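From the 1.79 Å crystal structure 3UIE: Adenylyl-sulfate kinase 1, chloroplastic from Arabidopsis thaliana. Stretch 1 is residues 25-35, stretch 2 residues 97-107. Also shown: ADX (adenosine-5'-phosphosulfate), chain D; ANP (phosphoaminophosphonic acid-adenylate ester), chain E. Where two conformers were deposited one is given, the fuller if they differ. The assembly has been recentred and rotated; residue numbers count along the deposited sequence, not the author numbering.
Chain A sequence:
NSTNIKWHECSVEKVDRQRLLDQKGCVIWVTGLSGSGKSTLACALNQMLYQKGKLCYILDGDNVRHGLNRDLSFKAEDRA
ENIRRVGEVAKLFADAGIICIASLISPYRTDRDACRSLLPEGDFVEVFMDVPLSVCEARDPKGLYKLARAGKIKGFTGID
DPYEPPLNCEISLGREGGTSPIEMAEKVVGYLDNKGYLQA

Stretch 1 25-35: GCVIWVTGLSG
Stretch 2 97-107: GIICIASLISP

Strands running through Cys-26 to Val-30 and Ile-99 to Ser-103 are neighbours and parallel, their N-to-C axes 18° apart and 4.6 Å at closest approach. Phi/psi values are extended throughout, for example -165/171 at Cys-26, -103/105 at Ile-28 and -123/91 at Ser-103. Register pairs Cys-26 with Ile-99, Val-27 with Cys-100, Ile-28 with Ile-101, Trp-29 with Ala-102 and Val-30 with Ser-103, at CA-CA distances of 4.6 to 5.0 Å. Upstream, Gly-97 ends a helix in a Schellman motif (phi/psi 95/6), and its CA lies 3.7 Å from Gly-25 CA; an ideal CB on Gly-25 would sit only 3.0 Å from Gly-97 CA.

The even residues of the first strand carry the ladder: Cys-26 N to Ile-98 O (3.1 Å), Cys-100 N to Cys-26 O (2.9 Å), Ile-28 N to Cys-100 O (2.7 Å), Ala-102 N to Ile-28 O (2.8 Å), Val-30 N to Ala-102 O (2.7 Å) and Leu-104 N to Val-30 O (3.3 Å). N-H...O angles of 151-169° support each hydrogen bond.

Cys-26, Ile-28, Val-30, Ile-99, Ile-101 and Ser-103 share one sheet face. There Ile-28 (m, m) brings CG1 to 4.0 Å from Ile-99 CG2, while Val-30 (t) places CG2 4.1 Å from Ile-101 CG2. The other face holds Val-27, Trp-29, Cys-100 and Ala-102. With chi1 t and chi2 -78°, Trp-29 lays its six-membered ring over Ala-102 CB, 4.2 Å from the centroid and 28° off the normal, a CH-pi contact.

At the ring edge, Trp-29 NE1 donates to Ser-106 OG (3.0 Å, 150°). Ser-106 (p; phi/psi 38/66) in turn donates OG to Leu-104 O (2.9 Å), bracing the turn, and Thr-31 OG1 (t) donates to Ile-105 O (2.8 Å). The same turn directs Ile-105 N to ADX O2A (2.9 Å) and Ser-106 N to ADX O3B (2.8 Å), whereas Ser-34 OG (t) donates to ANP O1G (2.7 Å).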

# COMPACT_ATOMS: atom_id res chain seq x y z
N GLY A 25 0.65 2.78 -14.09
CA GLY A 25 0.42 3.05 -12.69
C GLY A 25 0.35 4.55 -12.48
O GLY A 25 1.09 5.30 -13.12
N CYS A 26 -0.53 5.00 -11.60
CA CYS A 26 -0.64 6.42 -11.35
C CYS A 26 -1.42 6.64 -10.08
O CYS A 26 -1.97 5.69 -9.52
CB CYS A 26 -1.30 7.15 -12.53
SG CYS A 26 -2.92 6.49 -13.02
N VAL A 27 -1.45 7.88 -9.61
CA VAL A 27 -2.24 8.23 -8.43
C VAL A 27 -3.28 9.26 -8.84
O VAL A 27 -2.92 10.30 -9.37
CB VAL A 27 -1.34 8.86 -7.35
CG1 VAL A 27 -2.19 9.28 -6.16
CG2 VAL A 27 -0.23 7.87 -6.94
N ILE A 28 -4.55 8.96 -8.59
CA ILE A 28 -5.64 9.92 -8.81
C ILE A 28 -6.00 10.43 -7.43
O ILE A 28 -6.62 9.72 -6.65
CB ILE A 28 -6.87 9.26 -9.47
CG1 ILE A 28 -6.49 8.42 -10.69
CG2 ILE A 28 -7.92 10.31 -9.84
CD1 ILE A 28 -5.59 9.10 -11.67
N TRP A 29 -5.59 11.65 -7.13
CA TRP A 29 -5.75 12.19 -5.79
C TRP A 29 -7.01 13.05 -5.71
O TRP A 29 -7.03 14.18 -6.23
CB TRP A 29 -4.50 13.00 -5.37
CG TRP A 29 -4.55 13.36 -3.93
CD1 TRP A 29 -5.29 14.38 -3.37
CD2 TRP A 29 -3.94 12.67 -2.85
NE1 TRP A 29 -5.14 14.36 -2.00
CE2 TRP A 29 -4.32 13.33 -1.66
CE3 TRP A 29 -3.07 11.56 -2.77
CZ2 TRP A 29 -3.88 12.91 -0.40
CZ3 TRP A 29 -2.64 11.16 -1.52
CH2 TRP A 29 -3.04 11.83 -0.35
N VAL A 30 -8.06 12.51 -5.09
CA VAL A 30 -9.35 13.20 -5.00
C VAL A 30 -9.51 13.91 -3.66
O VAL A 30 -9.58 13.26 -2.60
CB VAL A 30 -10.54 12.22 -5.20
CG1 VAL A 30 -11.86 12.98 -5.29
CG2 VAL A 30 -10.33 11.38 -6.44
N THR A 31 -9.56 15.24 -3.71
CA THR A 31 -9.63 16.07 -2.51
C THR A 31 -10.89 16.95 -2.50
O THR A 31 -11.44 17.30 -3.54
CB THR A 31 -8.36 16.94 -2.37
OG1 THR A 31 -8.45 17.76 -1.21
CG2 THR A 31 -8.18 17.83 -3.61
N GLY A 32 -11.38 17.29 -1.31
CA GLY A 32 -12.54 18.16 -1.22
C GLY A 32 -13.15 18.07 0.16
O GLY A 32 -12.82 17.16 0.93
N LEU A 33 -14.02 19.02 0.48
CA LEU A 33 -14.74 19.02 1.76
C LEU A 33 -15.45 17.71 2.02
O LEU A 33 -15.75 16.97 1.09
CB LEU A 33 -15.79 20.15 1.74
CG LEU A 33 -15.28 21.59 1.73
CD1 LEU A 33 -16.46 22.55 1.54
CD2 LEU A 33 -14.55 21.87 3.04
N SER A 34 -15.71 17.42 3.30
CA SER A 34 -16.64 16.36 3.65
C SER A 34 -17.96 16.60 2.91
O SER A 34 -18.49 17.72 2.91
CB SER A 34 -16.89 16.35 5.16
OG SER A 34 -17.63 15.21 5.54
N GLY A 35 -18.49 15.55 2.29
CA GLY A 35 -19.77 15.64 1.61
C GLY A 35 -19.69 16.14 0.17
O GLY A 35 -20.71 16.27 -0.49
N GLY A 97 1.87 -0.68 -10.77
CA GLY A 97 1.18 -0.56 -12.05
C GLY A 97 -0.31 -0.28 -11.93
O GLY A 97 -1.03 -0.28 -12.93
N ILE A 98 -0.77 -0.05 -10.71
CA ILE A 98 -2.19 0.12 -10.40
C ILE A 98 -2.60 1.58 -10.56
O ILE A 98 -1.81 2.47 -10.28
CB ILE A 98 -2.45 -0.28 -8.93
CG1 ILE A 98 -1.99 -1.71 -8.66
CG2 ILE A 98 -3.91 -0.08 -8.56
CD1 ILE A 98 -2.72 -2.72 -9.46
N ILE A 99 -3.83 1.82 -11.01
CA ILE A 99 -4.43 3.15 -10.98
C ILE A 99 -4.98 3.33 -9.59
O ILE A 99 -6.03 2.78 -9.24
CB ILE A 99 -5.53 3.29 -12.04
CG1 ILE A 99 -4.92 3.13 -13.44
CG2 ILE A 99 -6.25 4.67 -11.92
CD1 ILE A 99 -5.92 2.79 -14.54
N CYS A 100 -4.24 4.07 -8.77
CA CYS A 100 -4.60 4.21 -7.36
C CYS A 100 -5.42 5.47 -7.14
O CYS A 100 -4.95 6.57 -7.42
CB CYS A 100 -3.32 4.27 -6.51
SG CYS A 100 -3.65 4.28 -4.73
N ILE A 101 -6.65 5.31 -6.64
CA ILE A 101 -7.53 6.44 -6.41
C ILE A 101 -7.55 6.76 -4.92
O ILE A 101 -8.02 5.95 -4.13
CB ILE A 101 -8.96 6.11 -6.86
CG1 ILE A 101 -8.96 5.67 -8.34
CG2 ILE A 101 -9.89 7.33 -6.62
CD1 ILE A 101 -10.24 4.96 -8.75
N ALA A 102 -7.01 7.91 -4.55
CA ALA A 102 -7.00 8.30 -3.14
C ALA A 102 -8.12 9.29 -2.90
O ALA A 102 -8.21 10.31 -3.56
CB ALA A 102 -5.65 8.89 -2.76
N SER A 103 -8.99 8.98 -1.95
CA SER A 103 -10.16 9.81 -1.67
C SER A 103 -10.15 10.24 -0.21
O SER A 103 -10.65 9.52 0.64
CB SER A 103 -11.44 9.02 -1.98
OG SER A 103 -12.62 9.68 -1.52
N LEU A 104 -9.55 11.39 0.08
CA LEU A 104 -9.36 11.89 1.43
C LEU A 104 -9.67 13.37 1.40
O LEU A 104 -9.39 14.02 0.39
CB LEU A 104 -7.89 11.76 1.82
CG LEU A 104 -7.20 10.63 2.57
CD1 LEU A 104 -7.15 9.36 1.74
CD2 LEU A 104 -5.80 11.10 2.92
N ILE A 105 -10.22 13.91 2.48
CA ILE A 105 -10.44 15.36 2.54
C ILE A 105 -9.14 16.09 2.21
O ILE A 105 -9.14 17.04 1.43
CB ILE A 105 -10.98 15.81 3.92
CG1 ILE A 105 -12.36 15.20 4.16
CG2 ILE A 105 -11.06 17.35 3.99
CD1 ILE A 105 -12.95 15.52 5.54
N SER A 106 -8.05 15.63 2.81
CA SER A 106 -6.70 16.18 2.59
C SER A 106 -6.69 17.70 2.44
O SER A 106 -6.38 18.23 1.37
CB SER A 106 -6.01 15.50 1.39
OG SER A 106 -6.87 15.41 0.27
N PRO A 107 -7.05 18.41 3.52
CA PRO A 107 -7.36 19.85 3.44
C PRO A 107 -6.16 20.76 3.20
O PRO A 107 -6.36 21.86 2.72
CB PRO A 107 -7.99 20.13 4.81
CG PRO A 107 -7.35 19.12 5.72
CD PRO A 107 -7.20 17.88 4.88
SB ADX D . -8.20 14.07 6.39
O1B ADX D . -7.28 13.52 7.35
O2B ADX D . -8.35 15.52 6.65
O3B ADX D . -7.71 13.90 5.01
PA ADX D . -10.01 11.99 6.06
O1A ADX D . -8.91 10.99 6.30
O2A ADX D . -10.52 11.96 4.63
O3A ADX D . -9.56 13.45 6.54
O5' ADX D . -11.19 11.61 7.04
C5' ADX D . -12.45 12.20 6.87
C4' ADX D . -13.56 11.46 7.40
O4' ADX D . -13.45 11.39 8.82
C3' ADX D . -14.82 12.19 7.09
O3' ADX D . -15.66 11.34 6.38
C2' ADX D . -15.45 12.45 8.31
O2' ADX D . -16.58 11.64 8.33
C1' ADX D . -14.57 11.98 9.41
N9 ADX D . -14.27 13.01 10.35
C8 ADX D . -14.30 12.89 11.70
N7 ADX D . -13.88 14.05 12.25
C5 ADX D . -13.57 14.90 11.25
C6 ADX D . -13.10 16.23 11.20
N6 ADX D . -12.82 16.93 12.41
N1 ADX D . -12.90 16.83 10.00
C2 ADX D . -13.15 16.17 8.86
N3 ADX D . -13.61 14.89 8.87
C4 ADX D . -13.82 14.24 10.04
PG ANP E . -16.36 12.40 3.27
O1G ANP E . -16.95 12.78 4.72
O2G ANP E . -16.13 10.89 3.30
O3G ANP E . -15.08 13.16 3.03
PB ANP E . -17.25 12.53 0.47
O1B ANP E . -16.80 11.06 0.18
O2B ANP E . -16.49 13.69 -0.23
N3B ANP E . -17.59 12.67 2.14
PA ANP E . -19.65 11.21 -0.51
O1A ANP E . -19.86 10.27 0.62
O2A ANP E . -19.10 10.56 -1.74
O3A ANP E . -18.80 12.42 0.02
O5' ANP E . -21.00 11.93 -0.90
C5' ANP E . -21.78 12.61 0.02
C4' ANP E . -23.16 12.66 -0.31
O4' ANP E . -23.37 13.48 -1.51
C3' ANP E . -23.60 11.30 -0.63
O3' ANP E . -24.76 10.98 0.11
C2' ANP E . -23.86 11.28 -2.06
O2' ANP E . -25.07 10.63 -2.35
C1' ANP E . -23.96 12.69 -2.48
N9 ANP E . -23.32 12.87 -3.79
C8 ANP E . -22.14 12.34 -4.12
N7 ANP E . -21.88 12.70 -5.38
C5 ANP E . -22.90 13.44 -5.84
C6 ANP E . -23.15 14.05 -7.06
N6 ANP E . -22.18 13.93 -8.14
N1 ANP E . -24.29 14.74 -7.21
C2 ANP E . -25.18 14.84 -6.20
N3 ANP E . -24.97 14.26 -5.02
C4 ANP E . -23.84 13.55 -4.82